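Chromosomal replication initiator protein dnaA (Aquifex aeolicus, PDB 1L8Q) probably initiates and regulates chromosomal replication, its ATP-bound form binding the replication origin to start assembly of the initiation complex once per cell cycle. Local coordinates at residues K229-Y241 / A260-A274. Sequence-based numbering, arbitrary orientation.
Sequences KLMQIVEFVANYY and ARKIAMYLCRKVCSA
Helix segments 229-241 and 260-272 run roughly antiparallel, their axes 140° apart in direction and 9.5 Å at closest approach, the CA atoms of Leu230 and Cys268 being the nearest pair, 5.9 Å apart. The interface is apolar, and two side chains of 229-241, Ile233 and Val237, pack as knobs into holes. Ile233 enters among Leu267, Cys268, Val271 and Cys272. With CG1 beside the backbone N (chi1 -81°), CG2 falls anti to N and meets Leu267 CB at 3.8 Å, while CG1 carries CD1 to Cys272 SG. One turn on, Val237 sits among Ala260, Ile263, Ala264 and Leu267, its CG1 lying 3.8 Å from Ala260 CB and its CG2 turned to Ile263 CD1. Leu230 forks at one end of the row: CD2 lies against Cys268 SG and Cys272 CB, and CD1 reaches Ala274 CB at 3.8 Å. At the other end the Tyr241 ring meets Ala260 and Ile263 obliquely, with CD2 3.6 Å from Ala260 CB. Replacing Tyr241 with an alanine would probably leave Ile263 CD1 and Ala260 CB without their aromatic partner and open a gap at this end. Both segments lie in the helix-turn-helix family part of domain IV, which probably binds double-stranded DNA, and 229-241 ends the long helix 216-241. Around the pair, Leu230 and Ala274 touch helix 276-282, Phe283 packs on Val234 and Ala264, and Ile233 and Phe236 meet the C-terminal helix 308-323.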
ATOM      1  N   LYS A 229     -25.238  12.622  -1.695  1.00 48.41           N
ATOM      2  CA  LYS A 229     -25.307  12.397  -3.125  1.00 48.82           C
ATOM      3  C   LYS A 229     -25.339  10.906  -3.445  1.00 49.00           C
ATOM      4  O   LYS A 229     -26.102  10.473  -4.296  1.00 48.97           O
ATOM      5  CB  LYS A 229     -24.164  13.100  -3.843  1.00 48.73           C
ATOM      6  CG  LYS A 229     -24.359  14.593  -3.973  1.00 48.27           C
ATOM      7  CD  LYS A 229     -23.279  15.186  -4.876  1.00 49.85           C
ATOM      8  CE  LYS A 229     -23.424  16.686  -5.009  1.00 49.75           C
ATOM      9  NZ  LYS A 229     -22.423  17.351  -4.197  1.00 52.38           N
ATOM     10  N   LEU A 230     -24.523  10.127  -2.740  1.00 49.40           N
ATOM     11  CA  LEU A 230     -24.495   8.690  -2.931  1.00 50.03           C
ATOM     12  C   LEU A 230     -25.870   8.091  -2.652  1.00 50.95           C
ATOM     13  O   LEU A 230     -26.255   7.088  -3.240  1.00 51.03           O
ATOM     14  CB  LEU A 230     -23.459   8.044  -2.024  1.00 49.50           C
ATOM     15  CG  LEU A 230     -22.023   8.232  -2.464  1.00 48.50           C
ATOM     16  CD1 LEU A 230     -21.181   7.077  -1.935  1.00 46.95           C
ATOM     17  CD2 LEU A 230     -21.946   8.324  -3.982  1.00 45.92           C
HETATM   18  N   MSE A 231     -26.604   8.707  -1.745  1.00 51.89           N
HETATM   19  CA  MSE A 231     -27.931   8.226  -1.434  1.00 53.27           C
HETATM   20  C   MSE A 231     -28.867   8.633  -2.563  1.00 53.37           C
HETATM   21  O   MSE A 231     -29.780   7.883  -2.934  1.00 53.45           O
HETATM   22  CB  MSE A 231     -28.402   8.787  -0.089  1.00 53.82           C
HETATM   23  CG  MSE A 231     -29.752   8.269   0.394  1.00 57.19           C
HETATM   24 SE   MSE A 231     -29.766   6.364   0.884  1.00 66.00          SE
HETATM   25  CE  MSE A 231     -27.805   6.110   1.225  1.00 61.73           C
ATOM     26  N   GLN A 232     -28.624   9.814  -3.124  1.00 53.53           N
ATOM     27  CA  GLN A 232     -29.414  10.294  -4.245  1.00 53.56           C
ATOM     28  C   GLN A 232     -29.268   9.331  -5.409  1.00 53.76           C
ATOM     29  O   GLN A 232     -30.224   9.080  -6.135  1.00 53.84           O
ATOM     30  CB  GLN A 232     -28.970  11.692  -4.666  1.00 53.67           C
ATOM     31  CG  GLN A 232     -29.664  12.830  -3.944  1.00 53.33           C
ATOM     32  CD  GLN A 232     -29.262  14.189  -4.502  1.00 55.32           C
ATOM     33  OE1 GLN A 232     -28.298  14.801  -4.035  1.00 57.23           O
ATOM     34  NE2 GLN A 232     -29.986  14.654  -5.513  1.00 55.37           N
ATOM     35  N   ILE A 233     -28.071   8.778  -5.580  1.00 54.07           N
ATOM     36  CA  ILE A 233     -27.846   7.817  -6.649  1.00 54.58           C
ATOM     37  C   ILE A 233     -28.630   6.530  -6.396  1.00 55.24           C
ATOM     38  O   ILE A 233     -29.161   5.923  -7.323  1.00 55.30           O
ATOM     39  CB  ILE A 233     -26.350   7.547  -6.843  1.00 54.41           C
ATOM     40  CG1 ILE A 233     -25.732   8.667  -7.685  1.00 53.86           C
ATOM     41  CG2 ILE A 233     -26.139   6.217  -7.524  1.00 54.41           C
ATOM     42  CD1 ILE A 233     -24.259   8.545  -7.878  1.00 52.51           C
ATOM     43  N   VAL A 234     -28.729   6.136  -5.132  1.00 55.99           N
ATOM     44  CA  VAL A 234     -29.502   4.965  -4.783  1.00 56.72           C
ATOM     45  C   VAL A 234     -30.974   5.219  -5.079  1.00 57.42           C
ATOM     46  O   VAL A 234     -31.635   4.388  -5.697  1.00 57.29           O
ATOM     47  CB  VAL A 234     -29.294   4.548  -3.320  1.00 56.71           C
ATOM     48  CG1 VAL A 234     -30.279   3.441  -2.934  1.00 56.99           C
ATOM     49  CG2 VAL A 234     -27.862   4.076  -3.111  1.00 56.34           C
ATOM     50  N   GLU A 235     -31.480   6.377  -4.659  1.00 58.35           N
ATOM     51  CA  GLU A 235     -32.850   6.763  -4.981  1.00 59.47           C
ATOM     52  C   GLU A 235     -33.048   6.668  -6.490  1.00 60.21           C
ATOM     53  O   GLU A 235     -34.092   6.232  -6.964  1.00 60.10           O
ATOM     54  CB  GLU A 235     -33.133   8.207  -4.561  1.00 59.53           C
ATOM     55  CG  GLU A 235     -33.280   8.445  -3.073  1.00 60.57           C
ATOM     56  CD  GLU A 235     -33.408   9.928  -2.730  1.00 61.73           C
ATOM     57  OE1 GLU A 235     -33.160  10.783  -3.620  1.00 61.72           O
ATOM     58  OE2 GLU A 235     -33.756  10.238  -1.569  1.00 61.34           O
ATOM     59  N   PHE A 236     -32.037   7.094  -7.240  1.00 61.11           N
ATOM     60  CA  PHE A 236     -32.134   7.110  -8.692  1.00 62.01           C
ATOM     61  C   PHE A 236     -32.281   5.714  -9.273  1.00 62.95           C
ATOM     62  O   PHE A 236     -33.255   5.427  -9.961  1.00 63.14           O
ATOM     63  CB  PHE A 236     -30.936   7.813  -9.308  1.00 61.69           C
ATOM     64  CG  PHE A 236     -30.958   7.827 -10.789  1.00 61.10           C
ATOM     65  CD1 PHE A 236     -31.841   8.642 -11.467  1.00 60.39           C
ATOM     66  CD2 PHE A 236     -30.105   7.013 -11.514  1.00 60.48           C
ATOM     67  CE1 PHE A 236     -31.876   8.650 -12.836  1.00 60.39           C
ATOM     68  CE2 PHE A 236     -30.131   7.019 -12.882  1.00 60.59           C
ATOM     69  CZ  PHE A 236     -31.024   7.837 -13.549  1.00 60.74           C
ATOM     70  N   VAL A 237     -31.310   4.851  -9.001  1.00 64.25           N
ATOM     71  CA  VAL A 237     -31.351   3.485  -9.502  1.00 65.53           C
ATOM     72  C   VAL A 237     -32.698   2.857  -9.189  1.00 66.69           C
ATOM     73  O   VAL A 237     -33.253   2.108  -9.997  1.00 66.86           O
ATOM     74  CB  VAL A 237     -30.221   2.638  -8.914  1.00 65.51           C
ATOM     75  CG1 VAL A 237     -30.551   1.157  -9.005  1.00 65.28           C
ATOM     76  CG2 VAL A 237     -28.897   2.962  -9.614  1.00 65.27           C
ATOM     77  N   ALA A 238     -33.238   3.197  -8.025  1.00 68.08           N
ATOM     78  CA  ALA A 238     -34.549   2.709  -7.616  1.00 69.46           C
ATOM     79  C   ALA A 238     -35.621   3.104  -8.621  1.00 70.46           C
ATOM     80  O   ALA A 238     -36.035   2.296  -9.449  1.00 70.81           O
ATOM     81  CB  ALA A 238     -34.905   3.240  -6.235  1.00 69.34           C
ATOM     82  N   ASN A 239     -36.059   4.356  -8.543  1.00 71.74           N
ATOM     83  CA  ASN A 239     -37.114   4.875  -9.410  1.00 73.03           C
ATOM     84  C   ASN A 239     -37.030   4.403 -10.863  1.00 73.79           C
ATOM     85  O   ASN A 239     -38.037   4.399 -11.571  1.00 73.76           O
ATOM     86  CB  ASN A 239     -37.155   6.403  -9.349  1.00 73.11           C
ATOM     87  CG  ASN A 239     -37.195   6.924  -7.926  1.00 73.82           C
ATOM     88  OD1 ASN A 239     -37.913   6.393  -7.076  1.00 74.15           O
ATOM     89  ND2 ASN A 239     -36.414   7.966  -7.655  1.00 74.89           N
ATOM     90  N   TYR A 240     -35.834   4.008 -11.306  1.00 74.71           N
ATOM     91  CA  TYR A 240     -35.663   3.503 -12.667  1.00 75.65           C
ATOM     92  C   TYR A 240     -35.848   1.985 -12.759  1.00 76.40           C
ATOM     93  O   TYR A 240     -36.436   1.482 -13.713  1.00 76.27           O
ATOM     94  CB  TYR A 240     -34.305   3.905 -13.253  1.00 75.48           C
ATOM     95  CG  TYR A 240     -34.218   3.674 -14.749  1.00 75.51           C
ATOM     96  CD1 TYR A 240     -34.696   4.625 -15.648  1.00 75.49           C
ATOM     97  CD2 TYR A 240     -33.686   2.494 -15.262  1.00 75.59           C
ATOM     98  CE1 TYR A 240     -34.639   4.411 -17.020  1.00 76.02           C
ATOM     99  CE2 TYR A 240     -33.625   2.270 -16.634  1.00 76.03           C
ATOM    100  CZ  TYR A 240     -34.102   3.232 -17.508  1.00 76.12           C
ATOM    101  OH  TYR A 240     -34.043   3.017 -18.868  1.00 75.72           O
ATOM    102  N   TYR A 241     -35.346   1.262 -11.763  1.00 77.42           N
ATOM    103  CA  TYR A 241     -35.396  -0.196 -11.775  1.00 78.38           C
ATOM    104  C   TYR A 241     -36.670  -0.766 -11.184  1.00 79.00           C
ATOM    105  O   TYR A 241     -36.986  -1.937 -11.392  1.00 79.06           O
ATOM    106  CB  TYR A 241     -34.196  -0.775 -11.036  1.00 78.47           C
ATOM    107  CG  TYR A 241     -32.989  -0.958 -11.908  1.00 79.37           C
ATOM    108  CD1 TYR A 241     -32.566   0.052 -12.757  1.00 79.86           C
ATOM    109  CD2 TYR A 241     -32.275  -2.148 -11.894  1.00 80.33           C
ATOM    110  CE1 TYR A 241     -31.467  -0.113 -13.565  1.00 80.57           C
ATOM    111  CE2 TYR A 241     -31.169  -2.322 -12.696  1.00 81.02           C
ATOM    112  CZ  TYR A 241     -30.769  -1.299 -13.531  1.00 81.16           C
ATOM    113  OH  TYR A 241     -29.667  -1.459 -14.339  1.00 81.59           O
ATOM    114  N   ALA A 260     -29.427  -4.309  -9.301  1.00 82.60           N
ATOM    115  CA  ALA A 260     -29.602  -2.875  -9.159  1.00 81.32           C
ATOM    116  C   ALA A 260     -28.527  -2.398  -8.211  1.00 80.49           C
ATOM    117  O   ALA A 260     -28.095  -1.245  -8.256  1.00 80.29           O
ATOM    118  CB  ALA A 260     -30.973  -2.563  -8.604  1.00 81.31           C
ATOM    119  N   ARG A 261     -28.091  -3.314  -7.355  1.00 79.39           N
ATOM    120  CA  ARG A 261     -27.053  -3.042  -6.383  1.00 78.31           C
ATOM    121  C   ARG A 261     -25.727  -2.885  -7.102  1.00 77.41           C
ATOM    122  O   ARG A 261     -24.894  -2.075  -6.713  1.00 77.24           O
ATOM    123  CB  ARG A 261     -26.970  -4.188  -5.375  1.00 78.38           C
ATOM    124  CG  ARG A 261     -26.217  -3.850  -4.111  1.00 78.55           C
ATOM    125  CD  ARG A 261     -26.255  -4.939  -3.070  1.00 78.94           C
ATOM    126  NE  ARG A 261     -25.720  -6.192  -3.588  1.00 79.82           N
ATOM    127  CZ  ARG A 261     -26.217  -7.388  -3.304  1.00 80.22           C
ATOM    128  NH1 ARG A 261     -27.267  -7.497  -2.500  1.00 80.40           N
ATOM    129  NH2 ARG A 261     -25.665  -8.479  -3.821  1.00 80.35           N
ATOM    130  N   LYS A 262     -25.543  -3.668  -8.161  1.00 76.31           N
ATOM    131  CA  LYS A 262     -24.320  -3.608  -8.948  1.00 75.18           C
ATOM    132  C   LYS A 262     -24.194  -2.262  -9.638  1.00 74.26           C
ATOM    133  O   LYS A 262     -23.237  -1.527  -9.397  1.00 74.38           O
ATOM    134  CB  LYS A 262     -24.263  -4.751  -9.969  1.00 75.31           C
ATOM    135  CG  LYS A 262     -24.003  -6.124  -9.347  1.00 75.42           C
ATOM    136  CD  LYS A 262     -23.712  -7.180 -10.406  1.00 75.82           C
ATOM    137  CE  LYS A 262     -23.286  -8.505  -9.773  1.00 75.97           C
ATOM    138  NZ  LYS A 262     -23.154  -9.600 -10.784  1.00 75.65           N
ATOM    139  N   ILE A 263     -25.169  -1.921 -10.474  1.00 73.01           N
ATOM    140  CA  ILE A 263     -25.121  -0.647 -11.183  1.00 71.88           C
ATOM    141  C   ILE A 263     -24.967   0.532 -10.219  1.00 70.88           C
ATOM    142  O   ILE A 263     -24.171   1.436 -10.460  1.00 70.83           O
ATOM    143  CB  ILE A 263     -26.359  -0.452 -12.076  1.00 72.07           C
ATOM    144  CG1 ILE A 263     -27.599  -0.212 -11.225  1.00 72.31           C
ATOM    145  CG2 ILE A 263     -26.554  -1.646 -13.014  1.00 72.09           C
ATOM    146  CD1 ILE A 263     -28.613   0.666 -11.898  1.00 72.74           C
ATOM    147  N   ALA A 264     -25.728   0.518  -9.130  1.00 69.46           N
ATOM    148  CA  ALA A 264     -25.640   1.584  -8.147  1.00 67.95           C
ATOM    149  C   ALA A 264     -24.194   1.767  -7.711  1.00 67.07           C
ATOM    150  O   ALA A 264     -23.596   2.815  -7.947  1.00 67.09           O
ATOM    151  CB  ALA A 264     -26.523   1.286  -6.956  1.00 68.00           C
HETATM  152  N   MSE A 265     -23.629   0.748  -7.077  1.00 65.74           N
HETATM  153  CA  MSE A 265     -22.236   0.816  -6.673  1.00 64.64           C
HETATM  154  C   MSE A 265     -21.406   1.369  -7.831  1.00 63.59           C
HETATM  155  O   MSE A 265     -20.557   2.242  -7.639  1.00 63.51           O
HETATM  156  CB  MSE A 265     -21.723  -0.564  -6.257  1.00 64.84           C
HETATM  157  CG  MSE A 265     -22.308  -1.067  -4.956  1.00 65.21           C
HETATM  158 SE   MSE A 265     -21.853  -2.918  -4.583  1.00 67.42          SE
HETATM  159  CE  MSE A 265     -22.742  -3.097  -2.881  1.00 66.63           C
ATOM    160  N   TYR A 266     -21.678   0.870  -9.035  1.00 62.06           N
ATOM    161  CA  TYR A 266     -20.976   1.330 -10.229  1.00 60.43           C
ATOM    162  C   TYR A 266     -21.170   2.825 -10.430  1.00 59.14           C
ATOM    163  O   TYR A 266     -20.220   3.555 -10.713  1.00 59.13           O
ATOM    164  CB  TYR A 266     -21.450   0.564 -11.470  1.00 60.38           C
ATOM    165  CG  TYR A 266     -20.721   0.954 -12.731  1.00 59.96           C
ATOM    166  CD1 TYR A 266     -19.526   0.333 -13.087  1.00 60.19           C
ATOM    167  CD2 TYR A 266     -21.221   1.946 -13.566  1.00 59.28           C
ATOM    168  CE1 TYR A 266     -18.853   0.689 -14.243  1.00 60.85           C
ATOM    169  CE2 TYR A 266     -20.558   2.312 -14.714  1.00 60.16           C
ATOM    170  CZ  TYR A 266     -19.377   1.681 -15.055  1.00 61.04           C
ATOM    171  OH  TYR A 266     -18.713   2.048 -16.202  1.00 61.39           O
ATOM    172  N   LEU A 267     -22.402   3.281 -10.271  1.00 57.57           N
ATOM    173  CA  LEU A 267     -22.699   4.691 -10.444  1.00 56.28           C
ATOM    174  C   LEU A 267     -22.037   5.548  -9.356  1.00 55.61           C
ATOM    175  O   LEU A 267     -21.565   6.660  -9.626  1.00 55.33           O
ATOM    176  CB  LEU A 267     -24.207   4.923 -10.487  1.00 56.13           C
ATOM    177  CG  LEU A 267     -24.919   4.299 -11.688  1.00 55.46           C
ATOM    178  CD1 LEU A 267     -26.227   5.007 -11.962  1.00 55.05           C
ATOM    179  CD2 LEU A 267     -24.033   4.358 -12.907  1.00 55.23           C
ATOM    180  N   CYS A 268     -22.007   5.029  -8.130  1.00 54.61           N
ATOM    181  CA  CYS A 268     -21.363   5.731  -7.029  1.00 53.42           C
ATOM    182  C   CYS A 268     -19.894   5.820  -7.330  1.00 52.99           C
ATOM    183  O   CYS A 268     -19.270   6.863  -7.129  1.00 53.09           O
ATOM    184  CB  CYS A 268     -21.568   4.986  -5.712  1.00 53.54           C
ATOM    185  SG  CYS A 268     -23.125   5.344  -4.868  1.00 52.30           S
ATOM    186  N   ARG A 269     -19.339   4.728  -7.832  1.00 52.07           N
ATOM    187  CA  ARG A 269     -17.928   4.697  -8.168  1.00 51.68           C
ATOM    188  C   ARG A 269     -17.630   5.586  -9.363  1.00 51.27           C
ATOM    189  O   ARG A 269     -16.774   6.448  -9.298  1.00 51.22           O
ATOM    190  CB  ARG A 269     -17.458   3.258  -8.446  1.00 51.57           C
ATOM    191  CG  ARG A 269     -15.971   3.126  -8.745  1.00 51.11           C
ATOM    192  CD  ARG A 269     -15.049   3.667  -7.659  1.00 50.44           C
ATOM    193  NE  ARG A 269     -13.757   2.995  -7.682  1.00 51.49           N
ATOM    194  CZ  ARG A 269     -12.669   3.427  -7.061  1.00 52.08           C
ATOM    195  NH1 ARG A 269     -12.701   4.553  -6.354  1.00 52.68           N
ATOM    196  NH2 ARG A 269     -11.541   2.732  -7.148  1.00 51.47           N
ATOM    197  N   LYS A 270     -18.372   5.401 -10.444  1.00 50.88           N
ATOM    198  CA  LYS A 270     -18.035   6.087 -11.685  1.00 50.60           C
ATOM    199  C   LYS A 270     -18.564   7.518 -11.806  1.00 49.97           C
ATOM    200  O   LYS A 270     -17.910   8.381 -12.406  1.00 49.64           O
ATOM    201  CB  LYS A 270     -18.446   5.238 -12.892  1.00 50.48           C
ATOM    202  CG  LYS A 270     -17.716   3.894 -12.971  1.00 51.49           C
ATOM    203  CD  LYS A 270     -16.201   4.086 -13.099  1.00 53.75           C
ATOM    204  CE  LYS A 270     -15.524   2.835 -13.647  1.00 54.94           C
ATOM    205  NZ  LYS A 270     -14.192   3.148 -14.240  1.00 56.36           N
ATOM    206  N   VAL A 271     -19.736   7.771 -11.235  1.00 49.14           N
ATOM    207  CA  VAL A 271     -20.346   9.085 -11.360  1.00 49.19           C
ATOM    208  C   VAL A 271     -19.940  10.082 -10.263  1.00 49.45           C
ATOM    209  O   VAL A 271     -19.721  11.247 -10.541  1.00 48.66           O
ATOM    210  CB  VAL A 271     -21.876   8.992 -11.455  1.00 49.36           C
ATOM    211  CG1 VAL A 271     -22.497  10.367 -11.376  1.00 48.69           C
ATOM    212  CG2 VAL A 271     -22.281   8.295 -12.749  1.00 48.79           C
ATOM    213  N   CYS A 272     -19.822   9.616  -9.025  1.00 50.08           N
ATOM    214  CA  CYS A 272     -19.444  10.502  -7.931  1.00 51.00           C
ATOM    215  C   CYS A 272     -18.013  10.331  -7.443  1.00 51.16           C
ATOM    216  O   CYS A 272     -17.603  11.010  -6.505  1.00 50.96           O
ATOM    217  CB  CYS A 272     -20.401  10.358  -6.756  1.00 51.16           C
ATOM    218  SG  CYS A 272     -22.063  10.964  -7.091  1.00 53.00           S
ATOM    219  N   SER A 273     -17.255   9.436  -8.074  1.00 51.40           N
ATOM    220  CA  SER A 273     -15.852   9.233  -7.690  1.00 51.85           C
ATOM    221  C   SER A 273     -15.702   8.882  -6.222  1.00 51.26           C
ATOM    222  O   SER A 273     -14.823   9.398  -5.552  1.00 51.28           O
ATOM    223  CB  SER A 273     -15.033  10.487  -7.983  1.00 51.87           C
ATOM    224  OG  SER A 273     -14.804  10.617  -9.376  1.00 54.82           O
ATOM    225  N   ALA A 274     -16.580   8.023  -5.723  1.00 50.98           N
ATOM    226  CA  ALA A 274     -16.508   7.596  -4.339  1.00 50.79           C
ATOM    227  C   ALA A 274     -15.569   6.416  -4.202  1.00 50.95           C
ATOM    228  O   ALA A 274     -15.551   5.518  -5.035  1.00 51.25           O
ATOM    229  CB  ALA A 274     -17.876   7.239  -3.830  1.00 50.49           C
TER